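Local coordinates for protein tyrocidine synthase 3 (Brevibacillus parabrevis, PDB 4MRT) that probably holds amino acid and peptide intermediates on a phosphopantetheine arm, as a peptidyl carrier domain, during nonribosomal synthesis of tyrocidine, at residues I21-R24 with G30-I33; D35-I40 with L45-V50. The protein carries 1 engineered substitution. All blocks are in the same frame, centred on the assembly; numbering follows the deposited sequence.

Contact 1: residues I21-R24 with G30-I33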
loop_
_atom_site.group_PDB
_atom_site.type_symbol
_atom_site.label_atom_id
_atom_site.label_comp_id
_atom_site.label_asym_id
_atom_site.label_seq_id
_atom_site.Cartn_x
_atom_site.Cartn_y
_atom_site.Cartn_z
ATOM N N ILE A 21 -1.644 -21.539 -3.624
ATOM C CA ILE A 21 -1.795 -20.546 -2.577
ATOM C C ILE A 21 -2.024 -19.131 -3.161
ATOM O O ILE A 21 -2.941 -18.418 -2.746
ATOM C CB ILE A 21 -0.577 -20.551 -1.639
ATOM C CG1 ILE A 21 -0.583 -21.832 -0.803
ATOM C CG2 ILE A 21 -0.602 -19.327 -0.742
ATOM C CD1 ILE A 21 0.700 -22.123 -0.048
ATOM N N TRP A 22 -1.202 -18.745 -4.124
ATOM C CA TRP A 22 -1.290 -17.411 -4.727
ATOM C C TRP A 22 -2.619 -17.230 -5.473
ATOM O O TRP A 22 -3.257 -16.178 -5.386
ATOM C CB TRP A 22 -0.154 -17.198 -5.723
ATOM C CG TRP A 22 1.156 -16.796 -5.143
ATOM C CD1 TRP A 22 1.664 -17.128 -3.923
ATOM C CD2 TRP A 22 2.160 -16.007 -5.799
ATOM N NE1 TRP A 22 2.914 -16.568 -3.767
ATOM C CE2 TRP A 22 3.241 -15.877 -4.902
ATOM C CE3 TRP A 22 2.244 -15.389 -7.057
ATOM C CZ2 TRP A 22 4.402 -15.154 -5.227
ATOM C CZ3 TRP A 22 3.401 -14.680 -7.375
ATOM C CH2 TRP A 22 4.450 -14.568 -6.464
ATOM N N GLU A 23 -3.018 -18.260 -6.216
ATOM C CA GLU A 23 -4.273 -18.249 -6.979
ATOM C C GLU A 23 -5.478 -18.050 -6.073
ATOM O O GLU A 23 -6.392 -17.295 -6.383
ATOM C CB GLU A 23 -4.416 -19.555 -7.784
ATOM C CG GLU A 23 -3.471 -19.605 -8.971
ATOM C CD GLU A 23 -3.410 -20.961 -9.657
ATOM O OE1 GLU A 23 -2.697 -21.059 -10.679
ATOM O OE2 GLU A 23 -4.065 -21.913 -9.174
ATOM N N ARG A 24 -5.459 -18.737 -4.946
ATOM C CA ARG A 24 -6.519 -18.655 -3.960
ATOM C C ARG A 24 -6.542 -17.293 -3.250
ATOM O O ARG A 24 -7.611 -16.759 -2.974
ATOM C CB ARG A 24 -6.318 -19.811 -2.969
ATOM C CG ARG A 24 -6.675 -19.600 -1.510
ATOM C CD ARG A 24 -5.789 -20.514 -0.676
ATOM N NE ARG A 24 -5.824 -21.895 -1.182
ATOM C CZ ARG A 24 -4.849 -22.797 -1.042
ATOM N NH1 ARG A 24 -3.721 -22.500 -0.412
ATOM N NH2 ARG A 24 -5.000 -24.020 -1.540
ATOM N N GLY A 30 -4.026 -19.822 -13.049
ATOM C CA GLY A 30 -2.954 -20.114 -14.003
ATOM C C GLY A 30 -1.763 -19.182 -13.898
ATOM O O GLY A 30 -1.356 -18.560 -14.882
ATOM N N ILE A 31 -1.223 -19.058 -12.695
ATOM C CA ILE A 31 -0.085 -18.152 -12.455
ATOM C C ILE A 31 1.214 -18.852 -12.856
ATOM O O ILE A 31 1.439 -19.975 -12.467
ATOM C CB ILE A 31 -0.033 -17.698 -10.968
ATOM C CG1 ILE A 31 -1.313 -16.926 -10.608
ATOM C CG2 ILE A 31 1.207 -16.838 -10.692
ATOM C CD1 ILE A 31 -1.514 -16.674 -9.119
ATOM N N GLY A 32 2.058 -18.184 -13.632
ATOM C CA GLY A 32 3.389 -18.698 -13.949
ATOM C C GLY A 32 4.376 -18.441 -12.813
ATOM O O GLY A 32 4.108 -17.633 -11.911
ATOM N N ILE A 33 5.530 -19.100 -12.858
ATOM C CA ILE A 33 6.449 -19.054 -11.730
ATOM C C ILE A 33 7.403 -17.867 -11.815
ATOM O O ILE A 33 8.196 -17.647 -10.904
ATOM C CB ILE A 33 7.243 -20.381 -11.554
ATOM C CG1 ILE A 33 8.052 -20.717 -12.811
ATOM C CG2 ILE A 33 6.289 -21.506 -11.198
ATOM C CD1 ILE A 33 9.101 -21.789 -12.607
#
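Glu23 reaches from helix 13-26 to the backbone of Gly30 and Ile31, and a single carboxylate oxygen serves both amides. The straighter bond runs from Ile31 N to Glu23 OE1 at 3.2 Å, with an N-H...O angle of 165°, and uses the lone pair of OE1 that faces away from OE2. Gly30 N also points to Glu23 OE1, at 3.0 Å, but its angle of 128° makes this bond weak. Glutamate suits the place because its chain, extended beyond CG, is long enough to span the gap, while glycine readily takes the positive phi of Gly30. The other oxygen, OE2, lies close to Glu20, so the two amide donors would partly offset that like-charge neighbour. In the four-helix carrier-protein fold this joins the early part of the long loop before helix 44-58 to helix 13-26. The apolar part belongs to Ile31, whose side chain slides antiparallel past that of Glu23, bringing Ile31 CD1 to 3.5 Å from Glu23 CG. The same methyl lies 3.7 Å from Trp22 CB. The other branch, CG2, stands anti to the backbone N and approaches Trp22 CE3 obliquely at 4.0 Å; Ile73 of helix 73-81 touches both Trp22 and Ile31.

Contact 2: residues D35-I40 with L45-V50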
loop_
_atom_site.group_PDB
_atom_site.type_symbol
_atom_site.label_atom_id
_atom_site.label_comp_id
_atom_site.label_asym_id
_atom_site.label_seq_id
_atom_site.Cartn_x
_atom_site.Cartn_y
_atom_site.Cartn_z
ATOM N N ASP A 35 5.859 -14.864 -12.669
ATOM C CA ASP A 35 4.899 -13.758 -12.610
ATOM C C ASP A 35 5.227 -12.938 -11.362
ATOM O O ASP A 35 5.403 -13.474 -10.272
ATOM C CB ASP A 35 3.445 -14.231 -12.503
ATOM C CG ASP A 35 2.915 -14.890 -13.785
ATOM O OD1 ASP A 35 3.591 -14.867 -14.828
ATOM O OD2 ASP A 35 1.783 -15.442 -13.732
ATOM N N ASN A 36 5.317 -11.646 -11.524
ATOM C CA ASN A 36 5.517 -10.776 -10.369
ATOM C C ASN A 36 4.230 -10.618 -9.551
ATOM O O ASN A 36 3.236 -10.125 -10.059
ATOM C CB ASN A 36 6.027 -9.420 -10.814
ATOM C CG ASN A 36 6.318 -8.511 -9.639
ATOM O OD1 ASN A 36 5.524 -8.410 -8.728
ATOM N ND2 ASN A 36 7.478 -7.882 -9.644
ATOM N N PHE A 37 4.268 -11.017 -8.283
ATOM C CA PHE A 37 3.105 -10.981 -7.370
ATOM C C PHE A 37 2.348 -9.657 -7.410
ATOM O O PHE A 37 1.117 -9.641 -7.422
ATOM C CB PHE A 37 3.561 -11.274 -5.926
ATOM C CG PHE A 37 2.444 -11.397 -4.924
ATOM C CD1 PHE A 37 1.565 -12.484 -4.961
ATOM C CD2 PHE A 37 2.274 -10.437 -3.922
ATOM C CE1 PHE A 37 0.549 -12.611 -4.030
ATOM C CE2 PHE A 37 1.263 -10.572 -2.978
ATOM C CZ PHE A 37 0.395 -11.647 -3.036
ATOM N N PHE A 38 3.098 -8.555 -7.464
ATOM C CA PHE A 38 2.529 -7.227 -7.387
ATOM C C PHE A 38 2.038 -6.695 -8.718
ATOM O O PHE A 38 1.402 -5.656 -8.732
ATOM C CB PHE A 38 3.546 -6.279 -6.735
ATOM C CG PHE A 38 3.896 -6.713 -5.344
ATOM C CD1 PHE A 38 2.998 -6.521 -4.322
ATOM C CD2 PHE A 38 5.069 -7.425 -5.089
ATOM C CE1 PHE A 38 3.270 -6.977 -3.054
ATOM C CE2 PHE A 38 5.354 -7.874 -3.824
ATOM C CZ PHE A 38 4.460 -7.650 -2.805
ATOM N N GLN A 39 2.322 -7.391 -9.816
ATOM C CA GLN A 39 1.816 -6.990 -11.135
ATOM C C GLN A 39 0.540 -7.755 -11.513
ATOM O O GLN A 39 -0.138 -7.389 -12.455
ATOM C CB GLN A 39 2.876 -7.217 -12.218
ATOM C CG GLN A 39 3.918 -6.122 -12.297
ATOM C CD GLN A 39 5.111 -6.501 -13.150
ATOM O OE1 GLN A 39 5.166 -7.588 -13.749
ATOM N NE2 GLN A 39 6.085 -5.604 -13.204
ATOM N N ILE A 40 0.231 -8.804 -10.768
ATOM C CA ILE A 40 -0.907 -9.664 -11.059
ATOM C C ILE A 40 -2.005 -9.584 -9.986
ATOM O O ILE A 40 -2.859 -10.478 -9.882
ATOM C CB ILE A 40 -0.448 -11.121 -11.283
ATOM C CG1 ILE A 40 0.153 -11.701 -10.026
ATOM C CG2 ILE A 40 0.558 -11.174 -12.431
ATOM C CD1 ILE A 40 0.351 -13.186 -10.095
ATOM N N LEU A 45 -1.583 -6.438 1.993
ATOM C CA LEU A 45 -2.490 -7.240 2.762
ATOM C C LEU A 45 -2.482 -8.687 2.255
ATOM O O LEU A 45 -2.385 -9.613 3.053
ATOM C CB LEU A 45 -3.926 -6.655 2.751
ATOM C CG LEU A 45 -4.840 -7.302 3.812
ATOM C CD1 LEU A 45 -4.175 -7.215 5.179
ATOM C CD2 LEU A 45 -6.239 -6.677 3.831
ATOM N N LYS A 46 -2.547 -8.862 0.950
ATOM C CA LYS A 46 -2.502 -10.206 0.357
ATOM C C LYS A 46 -1.121 -10.873 0.501
ATOM O O LYS A 46 -1.042 -12.088 0.562
ATOM C CB LYS A 46 -2.923 -10.172 -1.099
ATOM C CG LYS A 46 -4.412 -9.929 -1.275
ATOM C CD LYS A 46 -4.759 -9.940 -2.746
ATOM C CE LYS A 46 -6.221 -9.637 -3.041
ATOM N NZ LYS A 46 -7.114 -10.139 -1.974
ATOM N N ALA A 47 -0.042 -10.079 0.571
ATOM C CA ALA A 47 1.282 -10.638 0.847
ATOM C C ALA A 47 1.301 -11.280 2.241
ATOM O O ALA A 47 1.951 -12.309 2.420
ATOM C CB ALA A 47 2.372 -9.565 0.717
ATOM N N MET A 48 0.565 -10.691 3.207
ATOM C CA MET A 48 0.513 -11.215 4.594
ATOM C C MET A 48 -0.190 -12.569 4.583
ATOM O O MET A 48 0.258 -13.490 5.230
ATOM C CB MET A 48 -0.282 -10.342 5.577
ATOM C CG MET A 48 0.073 -8.872 5.713
ATOM S SD MET A 48 1.802 -8.585 6.068
ATOM C CE MET A 48 2.336 -8.311 4.391
ATOM N N ALA A 49 -1.336 -12.623 3.910
ATOM C CA ALA A 49 -2.065 -13.864 3.714
ATOM C C ALA A 49 -1.186 -14.905 3.043
ATOM O O ALA A 49 -1.218 -16.069 3.442
ATOM C CB ALA A 49 -3.318 -13.633 2.889
ATOM N N VAL A 50 -0.404 -14.514 2.038
ATOM C CA VAL A 50 0.541 -15.459 1.426
ATOM C C VAL A 50 1.533 -16.015 2.446
ATOM O O VAL A 50 1.751 -17.230 2.475
ATOM C CB VAL A 50 1.299 -14.883 0.210
ATOM C CG1 VAL A 50 2.467 -15.785 -0.213
ATOM C CG2 VAL A 50 0.354 -14.692 -0.952
#
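Phe37 points from the loop toward Ala47 and Val50 of helix 44-58, and it makes every close residue contact between the two segments. Its CB packs against the indole of Trp22, whose ring also meets that of Phe37 edge-to-face. From there CG runs anti to the backbone N (chi1 -174°), which carries the ring out to the helix. Along one edge, Phe37 CD2 sits 3.6 Å above the plane of the Phe38 ring, offset toward its rim. Farther out, Phe37 CE2 is 3.8 Å from Ala47 N, near the ring plane, and 4.0 Å from Ala47 CB; a residue as small as alanine lets the ring come this close to the helix backbone. Across the ring Phe37 CE1 meets Val50 CG2 at 3.7 Å. The tip, CZ, touches that same methyl, Lys46 CB and, obliquely, Lys46 O, while the lysine's charged end leads away. With the ring cut back to a methyl, as in an alanine here, a gap would probably open beside Val50 CG2 and Ala47, and Trp22 would lose its edge-to-face partner. Phe38 N donates to Asn36 OD1 at 2.7 Å, an Asx turn bending the chain at Phe37. Ala44, first in helix 44-58, lines the coenzyme A pocket; carrier proteins typically bear phosphopantetheine on a serine at this helix start.

Overall arrangement
The two contacts come in series along the chain, contact 1 closing before contact 2 opens, and their centres are 10 Å apart. Contact 1 ties the early part of the long loop back to helix 13-26; contact 2 ties its later part forward to helix 44-58. They merge into one hydrophobic core: Trp22 NE1 packs 3.7 Å from Val50 CG1, joining the helices, and Ile31 CG2 lies 3.8 Å from Ile40 CD1, joining the two parts of the loop. Contact 2 lies nearer the bound coenzyme A, with the Ala47 side chain about 7 Å from it against about 14 Å for that of Trp22. The loop is thus held to the helices before and after it, and near contact 2 another protein chain touches Gln39, Ile40, Leu45 and Met48.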